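Long-range contacts in fuculose-1-phosphate aldolase (Glaciozyma antarctica, PDB 4XXF), which belongs to the AraD-like class II aldolase and adducin family, forms an assembly of four chains and binds zinc through histidine side chains: residues 30-35 and 243-248; 62-67 and 89-94; 102-107 and 165-170; 130-135 and 147-152; 139-144 and 222-227. All coordinates share one frame; numbering follows the deposited sequence. Where two conformers were deposited one is given.

Contact 1: residues 30-35 and 243-248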
# COMPACT_ATOMS: atom_id res chain seq x y z
N ILE A 30 11.30 17.16 -0.73
CA ILE A 30 10.13 17.20 0.14
C ILE A 30 8.94 16.51 -0.55
O ILE A 30 8.21 15.72 0.06
CB ILE A 30 9.81 18.64 0.51
CG1 ILE A 30 10.92 19.20 1.40
CG2 ILE A 30 8.46 18.71 1.19
CD1 ILE A 30 10.96 20.74 1.47
N ARG A 31 8.77 16.78 -1.85
CA ARG A 31 7.72 16.12 -2.63
C ARG A 31 7.93 14.60 -2.72
O ARG A 31 6.96 13.82 -2.71
CB ARG A 31 7.64 16.73 -4.03
CG ARG A 31 7.03 18.14 -4.04
CD ARG A 31 5.50 18.07 -4.12
NE ARG A 31 4.93 19.41 -4.26
CZ ARG A 31 3.88 19.71 -5.01
NH1 ARG A 31 3.29 18.77 -5.74
NH2 ARG A 31 3.45 20.95 -5.08
N ILE A 32 9.19 14.16 -2.81
CA ILE A 32 9.48 12.73 -2.79
C ILE A 32 9.05 12.13 -1.45
O ILE A 32 8.44 11.06 -1.41
CB ILE A 32 10.99 12.45 -3.05
CG1 ILE A 32 11.33 12.68 -4.52
CG2 ILE A 32 11.37 11.03 -2.59
CD1 ILE A 32 12.82 12.91 -4.77
N PHE A 33 9.38 12.80 -0.36
CA PHE A 33 8.97 12.30 0.96
C PHE A 33 7.45 12.14 1.04
O PHE A 33 6.97 11.12 1.53
CB PHE A 33 9.48 13.22 2.08
CG PHE A 33 10.88 12.90 2.54
CD1 PHE A 33 11.91 12.68 1.63
CD2 PHE A 33 11.18 12.81 3.90
CE1 PHE A 33 13.22 12.39 2.06
CE2 PHE A 33 12.46 12.52 4.33
CZ PHE A 33 13.50 12.31 3.41
N ALA A 34 6.70 13.09 0.51
CA ALA A 34 5.24 12.94 0.49
C ALA A 34 4.83 11.80 -0.41
O ALA A 34 3.93 11.02 -0.06
CB ALA A 34 4.57 14.22 0.05
N ASN A 35 5.46 11.66 -1.57
CA ASN A 35 5.07 10.62 -2.52
C ASN A 35 5.36 9.22 -1.99
O ASN A 35 4.63 8.27 -2.31
CB ASN A 35 5.78 10.86 -3.86
CG ASN A 35 5.19 10.05 -4.97
OD1 ASN A 35 4.03 10.26 -5.36
ND2 ASN A 35 5.98 9.14 -5.51
N PRO A 243 16.85 8.31 -9.73
CA PRO A 243 15.55 7.97 -10.32
C PRO A 243 14.36 8.58 -9.56
O PRO A 243 13.35 8.90 -10.18
CB PRO A 243 15.51 6.43 -10.27
CG PRO A 243 16.59 6.03 -9.34
CD PRO A 243 17.62 7.11 -9.35
N TYR A 244 14.50 8.79 -8.26
CA TYR A 244 13.39 9.37 -7.49
C TYR A 244 13.17 10.82 -7.89
O TYR A 244 12.03 11.28 -7.99
CB TYR A 244 13.65 9.25 -5.98
CG TYR A 244 13.80 7.82 -5.52
CD1 TYR A 244 12.69 7.05 -5.16
CD2 TYR A 244 15.06 7.22 -5.46
CE1 TYR A 244 12.84 5.72 -4.77
CE2 TYR A 244 15.21 5.92 -5.07
CZ TYR A 244 14.11 5.17 -4.72
OH TYR A 244 14.29 3.86 -4.33
N PHE A 245 14.25 11.56 -8.14
CA PHE A 245 14.12 12.93 -8.62
C PHE A 245 13.60 12.99 -10.05
O PHE A 245 12.80 13.86 -10.37
CB PHE A 245 15.47 13.66 -8.50
CG PHE A 245 15.81 14.05 -7.08
CD1 PHE A 245 15.32 15.24 -6.55
CD2 PHE A 245 16.56 13.21 -6.26
CE1 PHE A 245 15.62 15.61 -5.24
CE2 PHE A 245 16.86 13.58 -4.94
CZ PHE A 245 16.37 14.78 -4.43
N GLN A 246 14.02 12.06 -10.90
CA GLN A 246 13.48 12.01 -12.25
C GLN A 246 11.96 11.85 -12.22
O GLN A 246 11.23 12.56 -12.90
CB GLN A 246 14.08 10.87 -13.06
CG GLN A 246 15.57 10.95 -13.33
CD GLN A 246 16.14 9.58 -13.62
OE1 GLN A 246 15.44 8.69 -14.11
NE2 GLN A 246 17.42 9.39 -13.32
N VAL A 247 11.50 10.90 -11.40
CA VAL A 247 10.08 10.59 -11.36
C VAL A 247 9.27 11.73 -10.75
O VAL A 247 8.23 12.09 -11.29
CB VAL A 247 9.82 9.26 -10.59
CG1 VAL A 247 8.31 9.06 -10.35
CG2 VAL A 247 10.38 8.09 -11.39
N ILE A 248 9.73 12.31 -9.65
CA ILE A 248 8.90 13.32 -9.02
C ILE A 248 8.79 14.57 -9.91
O ILE A 248 7.75 15.25 -9.92
CB ILE A 248 9.42 13.70 -7.60
CG1 ILE A 248 8.29 14.32 -6.76
CG2 ILE A 248 10.63 14.61 -7.66
CD1 ILE A 248 7.14 13.36 -6.43
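Helices 30-35 and 243-248 cross almost perpendicularly, at 87°, with Ile-32 and Ile-248 closest across the crossing and the axes 9.9 Å apart. Ile-32 carries the largest share of the contact. Its CG1 lies anti to the carbonyl carbon (chi1 -74°), and from there Ile-32 CD1 extends over the Phe-245 ring, 3.7 Å from the centroid and nearly on the ring normal. All six ring carbons are therefore almost equally far from this methyl, a CH-pi contact made over the centre of the face. Ile-32 CD1 also rests 3.9 Å from Tyr-244 CB.

Ile-248 answers from the other helix. Ile-248 CG2 meets Ile-32 CG1 at 3.8 Å, while the longer branch enters between the side-chain bases of two residues one turn apart: Ile-248 CG1 touches Arg-31 CB at 3.7 Å, and Ile-248 CD1 touches Asn-35 CB at 3.8 Å. A branched aliphatic chain suits this place because its two arms serve neighbouring partners at once. Arg-31 and Asn-35 offer mainly their aliphatic roots. The Arg-31 guanidinium leads away from the crossing to the backbone O of Met-69 and a salt bridge with Glu-255, and the Tyr-244 hydroxyl hydrogen-bonds Thr-41 of the second subunit.

Phe-245 also packs on Asp-191 and Val-194 of helix 190-213. The arrangement is an orthogonal helix packing, in which a compact apolar cluster at one crossing point joins the early helix 15-36 to the C-terminal helix 234-256.

Contact 2: residues 62-67 and 89-94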
# COMPACT_ATOMS: atom_id res chain seq x y z
N PHE A 62 6.66 25.58 8.71
CA PHE A 62 5.93 24.73 9.65
C PHE A 62 4.46 24.59 9.29
O PHE A 62 3.76 25.58 9.12
CB PHE A 62 6.09 25.33 11.06
CG PHE A 62 5.84 24.37 12.20
CD1 PHE A 62 5.86 22.99 12.04
CD2 PHE A 62 5.61 24.88 13.48
CE1 PHE A 62 5.64 22.14 13.12
CE2 PHE A 62 5.40 24.04 14.55
CZ PHE A 62 5.41 22.67 14.37
N GLY A 63 4.00 23.35 9.17
CA GLY A 63 2.58 23.09 8.98
C GLY A 63 2.11 22.91 7.54
O GLY A 63 0.96 22.52 7.32
N LEU A 64 2.95 23.22 6.56
CA LEU A 64 2.56 23.04 5.17
C LEU A 64 2.78 21.59 4.73
O LEU A 64 3.85 21.02 4.92
CB LEU A 64 3.34 23.99 4.26
CG LEU A 64 3.01 23.89 2.77
CD1 LEU A 64 1.57 24.24 2.48
CD2 LEU A 64 3.93 24.80 2.00
N ALA A 65 1.76 20.98 4.13
CA ALA A 65 1.85 19.61 3.65
C ALA A 65 3.02 19.45 2.70
O ALA A 65 3.18 20.23 1.75
CB ALA A 65 0.58 19.21 2.96
N PHE A 66 3.82 18.41 2.91
CA PHE A 66 4.92 18.11 1.99
C PHE A 66 4.41 17.94 0.55
O PHE A 66 5.07 18.35 -0.41
CB PHE A 66 5.67 16.85 2.41
CG PHE A 66 6.59 17.01 3.61
CD1 PHE A 66 6.53 18.12 4.44
CD2 PHE A 66 7.51 16.02 3.88
CE1 PHE A 66 7.39 18.23 5.53
CE2 PHE A 66 8.37 16.11 4.97
CZ PHE A 66 8.31 17.22 5.80
N ARG A 67 3.23 17.34 0.40
CA ARG A 67 2.60 17.09 -0.89
C ARG A 67 2.33 18.36 -1.69
O ARG A 67 2.20 18.31 -2.91
CB ARG A 67 1.29 16.31 -0.66
CG ARG A 67 0.37 16.14 -1.86
CD ARG A 67 1.04 15.31 -2.95
NE ARG A 67 0.15 15.06 -4.09
CZ ARG A 67 -0.07 15.94 -5.06
NH1 ARG A 67 0.49 17.13 -5.04
NH2 ARG A 67 -0.88 15.61 -6.06
N GLU A 89 3.25 35.08 3.11
CA GLU A 89 2.49 35.75 4.16
C GLU A 89 1.62 34.75 4.91
O GLU A 89 0.83 34.03 4.29
CB GLU A 89 1.61 36.84 3.55
CG GLU A 89 0.95 37.83 4.53
CD GLU A 89 1.93 38.51 5.47
OE1 GLU A 89 3.13 38.63 5.13
OE2 GLU A 89 1.49 38.96 6.56
N GLY A 90 1.76 34.69 6.23
CA GLY A 90 0.93 33.81 7.03
C GLY A 90 1.61 32.51 7.44
O GLY A 90 1.14 31.83 8.35
N ARG A 91 2.72 32.16 6.79
CA ARG A 91 3.45 30.95 7.18
C ARG A 91 4.95 31.14 7.04
O ARG A 91 5.66 30.31 6.50
CB ARG A 91 2.99 29.73 6.38
CG ARG A 91 3.25 28.40 7.10
CD ARG A 91 3.00 27.17 6.23
NE ARG A 91 1.59 27.00 5.90
CZ ARG A 91 0.69 26.45 6.72
NH1 ARG A 91 1.06 26.01 7.91
NH2 ARG A 91 -0.57 26.34 6.34
N ARG A 92 5.43 32.28 7.53
CA ARG A 92 6.87 32.49 7.64
C ARG A 92 7.29 32.06 9.04
O ARG A 92 7.71 32.87 9.87
CB ARG A 92 7.21 33.95 7.34
CG ARG A 92 7.05 34.24 5.86
CD ARG A 92 7.09 35.70 5.50
NE ARG A 92 7.01 35.82 4.05
CZ ARG A 92 6.41 36.81 3.40
NH1 ARG A 92 5.83 37.79 4.06
NH2 ARG A 92 6.40 36.81 2.07
N ILE A 93 7.16 30.76 9.26
CA ILE A 93 7.40 30.16 10.56
C ILE A 93 8.16 28.85 10.43
O ILE A 93 7.94 28.08 9.49
CB ILE A 93 6.08 29.90 11.33
CG1 ILE A 93 5.10 29.10 10.46
CG2 ILE A 93 5.45 31.20 11.78
CD1 ILE A 93 3.89 28.59 11.23
N VAL A 94 9.06 28.61 11.37
CA VAL A 94 9.84 27.39 11.39
C VAL A 94 9.51 26.61 12.66
O VAL A 94 9.21 27.19 13.70
CB VAL A 94 11.37 27.69 11.32
CG1 VAL A 94 11.87 28.36 12.61
CG2 VAL A 94 12.17 26.42 11.03
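Arg-91 lays its guanidinium against the backbone of Gly-63 and Leu-64, with Gly-63 O and Leu-64 N over one face, while its edge serves Phe-62. Arg-91 NH1 comes within 3.3 Å of Gly-63 C, an approach made possible because glycine has no side chain on the flank that faces the arginine. Glycine also suits the positive phi of 95° at this position.

Arg-91 NH1 donates to Phe-62 O at 3.0 Å. This bond lies in the guanidinium plane and arrives on a lone pair of the carbonyl, so hydrogen bonding at the edge and packing on the face together fix how the group is turned. The Arg-91 chain is extended as far as CD and then bends (chi3 -67°), which places NE beside Leu-64. Leu-64 CB in turn covers the aliphatic part of the arginine, 3.8 Å from Arg-91 CD.

Phe-62 is held at its other backbone end too: Phe-62 N donates to Ile-93 O at 2.9 Å in an almost straight bond (173°). Phe-62 CB passes Val-94 C at 4.0 Å, and the ring continues away to meet Phe-239 of the third subunit edge-to-face. Gln-246 of that subunit bonds Gly-63 O and Ala-65 N, so this loop is held from two chains.

Residues 62-67 run from strand 56-59 toward strand 75-78. The other loop, 89-94, leads from strand 83-84 into helix 96-108. Beyond the contact, Phe-66 packs on helix 15-36, which ties this outlying pair of loops to the body of the fold.

Contact 3: residues 102-107 and 165-170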
# COMPACT_ATOMS: atom_id res chain seq x y z
N HIS A 102 18.91 20.24 13.33
CA HIS A 102 19.66 20.39 12.08
C HIS A 102 20.77 21.42 12.24
O HIS A 102 21.89 21.22 11.79
CB HIS A 102 18.73 20.80 10.94
CG HIS A 102 17.77 19.74 10.52
ND1 HIS A 102 17.42 19.52 9.20
CD2 HIS A 102 17.06 18.84 11.24
CE1 HIS A 102 16.55 18.53 9.13
NE2 HIS A 102 16.32 18.10 10.35
N SER A 103 20.46 22.53 12.91
CA SER A 103 21.42 23.59 13.05
C SER A 103 22.69 23.10 13.76
O SER A 103 23.81 23.42 13.34
CB SER A 103 20.81 24.77 13.80
OG SER A 103 21.73 25.84 13.86
N ALA A 104 22.51 22.32 14.82
CA ALA A 104 23.64 21.77 15.57
C ALA A 104 24.50 20.88 14.67
O ALA A 104 25.72 20.96 14.72
CB ALA A 104 23.16 20.99 16.79
N ILE A 105 23.88 20.04 13.85
CA ILE A 105 24.65 19.20 12.95
C ILE A 105 25.38 20.02 11.87
O ILE A 105 26.57 19.80 11.62
CB ILE A 105 23.76 18.14 12.27
CG1 ILE A 105 23.17 17.18 13.31
CG2 ILE A 105 24.56 17.38 11.20
CD1 ILE A 105 22.00 16.35 12.78
N HIS A 106 24.67 20.95 11.22
CA HIS A 106 25.29 21.82 10.20
C HIS A 106 26.50 22.58 10.78
O HIS A 106 27.50 22.82 10.09
CB HIS A 106 24.28 22.84 9.64
CG HIS A 106 23.26 22.29 8.68
ND1 HIS A 106 23.58 21.79 7.43
CD2 HIS A 106 21.91 22.25 8.76
CE1 HIS A 106 22.47 21.42 6.81
NE2 HIS A 106 21.44 21.69 7.60
N LYS A 107 26.42 22.98 12.05
CA LYS A 107 27.49 23.72 12.69
C LYS A 107 28.70 22.83 12.94
O LYS A 107 29.84 23.24 12.73
CB LYS A 107 27.01 24.33 14.01
CG LYS A 107 28.00 25.27 14.65
CD LYS A 107 27.71 25.46 16.14
CE LYS A 107 26.28 25.91 16.38
NZ LYS A 107 25.65 25.16 17.51
N THR A 165 23.15 16.37 21.81
CA THR A 165 23.28 14.94 22.02
C THR A 165 23.18 14.17 20.70
O THR A 165 23.93 13.23 20.47
CB THR A 165 22.21 14.42 23.01
OG1 THR A 165 22.42 15.03 24.29
CG2 THR A 165 22.31 12.91 23.16
N ILE A 166 22.27 14.59 19.82
CA ILE A 166 22.12 13.94 18.52
C ILE A 166 23.35 14.18 17.63
O ILE A 166 23.86 13.25 17.01
CB ILE A 166 20.84 14.42 17.80
CG1 ILE A 166 19.60 13.89 18.53
CG2 ILE A 166 20.83 13.95 16.36
CD1 ILE A 166 18.28 14.51 18.10
N ALA A 167 23.85 15.41 17.60
CA ALA A 167 25.03 15.70 16.80
C ALA A 167 26.24 14.90 17.29
O ALA A 167 26.99 14.35 16.48
CB ALA A 167 25.34 17.20 16.83
N VAL A 168 26.41 14.81 18.61
CA VAL A 168 27.52 14.04 19.16
C VAL A 168 27.37 12.56 18.81
O VAL A 168 28.35 11.91 18.43
CB VAL A 168 27.62 14.22 20.69
CG1 VAL A 168 28.54 13.17 21.31
CG2 VAL A 168 28.11 15.62 21.01
N ALA A 169 26.16 12.03 18.90
CA ALA A 169 25.94 10.62 18.61
C ALA A 169 26.18 10.30 17.13
O ALA A 169 26.68 9.23 16.80
CB ALA A 169 24.53 10.21 19.01
N LEU A 170 25.81 11.22 16.25
CA LEU A 170 25.95 11.01 14.81
C LEU A 170 27.41 10.89 14.38
O LEU A 170 27.72 10.15 13.45
CB LEU A 170 25.29 12.16 14.03
CG LEU A 170 25.35 12.10 12.51
CD1 LEU A 170 24.53 10.94 11.97
CD2 LEU A 170 24.85 13.41 11.91
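Ile-105 spreads over three residues of helix 165-170. Ile-105 CG1 lies 4.1 Å from Ala-167 CB. Leu-170 CD2 meets both ends of the branched chain, at 4.0 Å from Ile-105 CG2 and 4.2 Å from Ile-105 CD1, while Ile-166 CG2 is only loosely approached, 4.5 Å from Ile-105 CD1. The first torsion sets this up: CG1 is anti to the carbonyl carbon (chi1 -63°) and CG2 anti to the backbone N, so CG1 faces Ala-167 and CG2 faces Leu-170. Leu-170 holds its CG anti to its own backbone N and meets the isoleucine with the two side chains at about a right angle.

The backbones come nearest at Ile-105 and Ala-167; beside them Ala-104 and Ala-167 bring their CB atoms to 4.4 Å. Methyl side chains suit this spot, since they allow the helix axes to approach to 8.8 Å while crossing at -44°. Helices 96-108 and 163-170 lie side by side on one face of the central mixed sheet of this AraD-like fold, and the buried ends of their apolar residues face its strands. Ile-105 rests on Ile-115, Leu-184 and Val-186, whereas Leu-170 shares Val-186 and adds Ile-176.

On the same helix as Ile-105, His-102 packs against the zinc ligand His-117. From the other helix, the Ile-166 side chain comes within about 8 Å of a bound zinc ion.

Contact 4: residues 130-135 and 147-152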
# COMPACT_ATOMS: atom_id res chain seq x y z
N GLY A 130 15.12 -0.11 19.85
CA GLY A 130 16.44 0.23 20.37
C GLY A 130 17.54 -0.74 19.98
O GLY A 130 18.41 -1.07 20.78
N LYS A 131 17.48 -1.19 18.73
CA LYS A 131 18.45 -2.11 18.14
C LYS A 131 19.22 -1.43 17.02
O LYS A 131 18.66 -0.60 16.30
CB LYS A 131 17.74 -3.34 17.57
CG LYS A 131 17.05 -4.22 18.58
CD LYS A 131 16.38 -5.37 17.84
CE LYS A 131 15.79 -6.37 18.81
NZ LYS A 131 15.24 -7.54 18.07
N PRO A 132 20.49 -1.82 16.83
CA PRO A 132 21.19 -1.32 15.64
C PRO A 132 20.62 -1.94 14.36
O PRO A 132 20.04 -3.03 14.40
CB PRO A 132 22.63 -1.78 15.87
CG PRO A 132 22.51 -2.98 16.72
CD PRO A 132 21.33 -2.72 17.63
N LEU A 133 20.80 -1.25 13.25
CA LEU A 133 20.37 -1.78 11.97
C LEU A 133 21.21 -3.01 11.63
O LEU A 133 22.45 -2.94 11.62
CB LEU A 133 20.52 -0.73 10.88
CG LEU A 133 19.89 -1.08 9.54
CD1 LEU A 133 18.38 -0.88 9.61
CD2 LEU A 133 20.53 -0.27 8.41
N ALA A 134 20.57 -4.14 11.36
CA ALA A 134 21.30 -5.34 10.96
C ALA A 134 21.70 -5.24 9.48
O ALA A 134 20.92 -4.81 8.64
CB ALA A 134 20.47 -6.59 11.21
N ILE A 135 22.92 -5.65 9.16
CA ILE A 135 23.40 -5.58 7.79
C ILE A 135 23.16 -6.94 7.14
O ILE A 135 24.02 -7.83 7.16
CB ILE A 135 24.88 -5.14 7.73
CG1 ILE A 135 25.09 -3.84 8.53
CG2 ILE A 135 25.33 -4.97 6.28
CD1 ILE A 135 24.21 -2.66 8.09
N VAL A 147 26.05 3.91 10.35
CA VAL A 147 24.78 4.37 10.89
C VAL A 147 24.85 4.33 12.42
O VAL A 147 25.32 3.35 13.01
CB VAL A 147 23.57 3.54 10.35
CG1 VAL A 147 23.73 2.04 10.60
CG2 VAL A 147 22.26 4.05 10.95
N ALA A 148 24.45 5.43 13.04
CA ALA A 148 24.50 5.56 14.48
C ALA A 148 23.18 5.16 15.12
O ALA A 148 22.15 5.05 14.47
CB ALA A 148 24.85 7.00 14.86
N LEU A 149 23.23 4.94 16.43
CA LEU A 149 22.05 4.64 17.22
C LEU A 149 22.11 5.45 18.48
O LEU A 149 23.06 5.34 19.25
CB LEU A 149 21.96 3.14 17.55
CG LEU A 149 20.79 2.69 18.45
CD1 LEU A 149 19.43 2.97 17.81
CD2 LEU A 149 20.93 1.21 18.82
N LEU A 150 21.11 6.29 18.69
CA LEU A 150 21.01 7.03 19.93
C LEU A 150 19.98 6.38 20.83
O LEU A 150 18.84 6.22 20.44
CB LEU A 150 20.64 8.49 19.67
CG LEU A 150 20.54 9.37 20.92
CD1 LEU A 150 21.83 9.31 21.73
CD2 LEU A 150 20.20 10.80 20.54
N GLY A 151 20.38 6.01 22.04
CA GLY A 151 19.47 5.39 22.99
C GLY A 151 18.62 6.39 23.76
O GLY A 151 18.46 6.26 24.97
N ASP A 152 18.09 7.35 23.03
CA ASP A 152 17.29 8.43 23.56
C ASP A 152 15.88 8.07 24.04
O ASP A 152 15.01 8.95 24.04
CB ASP A 152 17.26 9.62 22.61
CG ASP A 152 17.77 10.94 23.28
OD1 ASP A 152 18.48 10.87 24.30
OD2 ASP A 152 17.47 12.06 22.76
O HOH W 1 21.74 1.69 13.88
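Leu-149 points its CG anti to the backbone N (chi1 177°), and chi2 (62°) sets the methyl pair so that CD2 faces the Lys-131 to Pro-132 peptide. Leu-149 CD2 does the touching, 3.6 Å from Lys-131 C and 3.7 Å from Pro-132 N. Leu-149 CD2 also meets Pro-132 CD at 4.1 Å, with the two side chains crossing obliquely. Proline fits here because its nitrogen bears a ring carbon instead of a hydrogen and so presents an apolar surface to a leucine methyl.

Further along, Leu-133 CB faces Val-147 CG1 at 4.2 Å. Strand 147-150 is an outermost strand of the sheet within this chain, paired in parallel with strand 175-178. Val-147 and Leu-149 turn one face of it toward 130-135, while Leu-150 on the other face packs on helix 163-170. A water links the segments in place of a direct backbone bond: it accepts from Leu-133 N at 3.2 Å and donates a weak bond to Ala-148 O at 3.4 Å.

Gly-130, whose positive phi suits glycine, starts the loop just beyond a helix end. Leu-133 is buried against Leu-200 and Gln-203 of helix 190-213.

Contact 5: residues 139-144 and 222-227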
# COMPACT_ATOMS: atom_id res chain seq x y z
N ASP A 139 21.63 -3.89 -0.20
CA ASP A 139 21.27 -2.48 -0.05
C ASP A 139 21.66 -1.92 1.32
O ASP A 139 22.12 -0.77 1.43
CB ASP A 139 19.76 -2.31 -0.26
CG ASP A 139 19.31 -2.64 -1.69
OD1 ASP A 139 20.04 -2.33 -2.66
OD2 ASP A 139 18.21 -3.21 -1.86
N SER A 140 21.47 -2.72 2.37
CA SER A 140 21.82 -2.28 3.73
C SER A 140 23.31 -2.01 3.90
O SER A 140 23.71 -1.32 4.83
CB SER A 140 21.38 -3.32 4.76
OG SER A 140 22.23 -4.44 4.78
N CYS A 141 24.14 -2.54 3.01
CA CYS A 141 25.58 -2.34 3.14
C CYS A 141 25.97 -0.88 2.91
O CYS A 141 27.09 -0.51 3.23
CB CYS A 141 26.33 -3.24 2.18
SG CYS A 141 26.23 -5.00 2.60
N ALA A 142 25.07 -0.07 2.37
CA ALA A 142 25.32 1.37 2.30
C ALA A 142 25.51 1.96 3.70
O ALA A 142 26.08 3.05 3.85
CB ALA A 142 24.17 2.07 1.58
N PHE A 143 25.03 1.24 4.72
CA PHE A 143 25.08 1.70 6.11
C PHE A 143 26.07 0.94 6.97
O PHE A 143 26.16 1.19 8.18
CB PHE A 143 23.69 1.60 6.74
CG PHE A 143 22.66 2.41 6.02
CD1 PHE A 143 22.63 3.79 6.16
CD2 PHE A 143 21.77 1.81 5.15
CE1 PHE A 143 21.71 4.54 5.47
CE2 PHE A 143 20.84 2.56 4.46
CZ PHE A 143 20.81 3.93 4.60
N TYR A 144 26.81 0.03 6.37
CA TYR A 144 27.80 -0.76 7.12
C TYR A 144 28.81 0.14 7.81
O TYR A 144 29.51 0.91 7.17
CB TYR A 144 28.50 -1.74 6.18
CG TYR A 144 29.67 -2.43 6.82
CD1 TYR A 144 29.48 -3.41 7.78
CD2 TYR A 144 30.96 -2.10 6.47
CE1 TYR A 144 30.54 -4.04 8.37
CE2 TYR A 144 32.03 -2.73 7.05
CZ TYR A 144 31.81 -3.69 8.00
OH TYR A 144 32.90 -4.32 8.58
N PRO A 222 33.48 -9.08 5.67
CA PRO A 222 34.28 -8.68 4.50
C PRO A 222 33.41 -8.34 3.28
O PRO A 222 33.70 -7.37 2.57
CB PRO A 222 35.14 -9.92 4.23
CG PRO A 222 35.26 -10.57 5.57
CD PRO A 222 33.91 -10.38 6.20
N GLN A 223 32.35 -9.10 3.06
CA GLN A 223 31.44 -8.83 1.96
C GLN A 223 30.71 -7.50 2.16
O GLN A 223 30.50 -6.74 1.21
CB GLN A 223 30.45 -9.98 1.80
CG GLN A 223 31.05 -11.25 1.18
CD GLN A 223 32.16 -11.88 2.02
OE1 GLN A 223 32.22 -11.69 3.24
NE2 GLN A 223 33.06 -12.60 1.37
N ALA A 224 30.32 -7.21 3.41
CA ALA A 224 29.64 -5.95 3.71
C ALA A 224 30.56 -4.76 3.43
O ALA A 224 30.13 -3.76 2.86
CB ALA A 224 29.14 -5.93 5.15
N ALA A 225 31.82 -4.87 3.84
CA ALA A 225 32.81 -3.82 3.61
C ALA A 225 33.03 -3.60 2.12
O ALA A 225 33.14 -2.47 1.66
CB ALA A 225 34.14 -4.18 4.30
N PHE A 226 33.09 -4.69 1.37
CA PHE A 226 33.27 -4.61 -0.07
C PHE A 226 32.13 -3.84 -0.72
O PHE A 226 32.34 -2.94 -1.55
CB PHE A 226 33.38 -6.02 -0.67
CG PHE A 226 33.51 -6.03 -2.16
CD1 PHE A 226 34.75 -5.90 -2.76
CD2 PHE A 226 32.39 -6.15 -2.97
CE1 PHE A 226 34.87 -5.91 -4.14
CE2 PHE A 226 32.51 -6.16 -4.35
CZ PHE A 226 33.75 -6.04 -4.93
N THR A 227 30.91 -4.18 -0.33
CA THR A 227 29.73 -3.56 -0.92
C THR A 227 29.60 -2.09 -0.48
O THR A 227 29.17 -1.24 -1.28
CB THR A 227 28.47 -4.37 -0.55
OG1 THR A 227 28.65 -5.73 -0.97
CG2 THR A 227 27.24 -3.81 -1.26
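Ala-224, one turn into helix 221-231, meets both Tyr-144 and Cys-141. Ala-224 CB lies over one face of the Tyr-144 ring, offset toward the rim, 4.0 Å from the centroid and 24° off the normal, which makes a CH-pi contact. Ala-224 CA touches Cys-141 SG at 3.7 Å. The small side chain lets the ring and the sulfur settle close against the helix backbone.

Ala-225 continues the same surface. Its N stands over that face of the ring, and Ala-225 CA approaches Tyr-144 CE2 at 3.7 Å. In Tyr-144 CG is anti to the backbone N (chi1 171°), which directs the ring out from the 3-10 segment, and the ring lies across two successive alanines, while the hydroxyl finds Glu-221 just before the segment.

Thr-227 divides its two branches. Thr-227 CG2, anti to the backbone N, packs on Cys-141 CB at 3.6 Å, and Thr-227 OG1 donates to Gln-223 O at 3.0 Å. Thr-227 N reaches that carbonyl oxygen from the opposite face of its plane, so two donors grip it and the apolar arm is kept turned toward the cysteine.

The 3-10 segment 139-143 thus lies between two helices: 221-231 covers Cys-141, while Ala-142 and Phe-143 rest on Met-199 of helix 190-213. At its start Asp-139 bonds His-119, a zinc ligand, of the second subunit, and Tyr-144 leads on toward strand 147-150.

How the contacts relate
Contacts 1 and 3 are buried and join helix to helix through branched aliphatic chains, the first nearly perpendicular with an aromatic ring added, the second closer through alanines. Contact 4 lies at the surface, where methyl packing is thin and a water bridges. Contacts 2 and 5 are partly buried; contact 2 joins two loops and relies on hydrogen bonds, contact 5 a 3-10 segment and a helix through an aromatic face. Contact 2 touches contact 1 where Phe-66 packs on Ile-30. Helix 163-170 of contact 3 packs on strand 147-150 of contact 4, Ile-166 against Leu-150, and Ile-135 links contact 4 to Cys-141 of contact 5. Contact 1 encloses the other four along the chain.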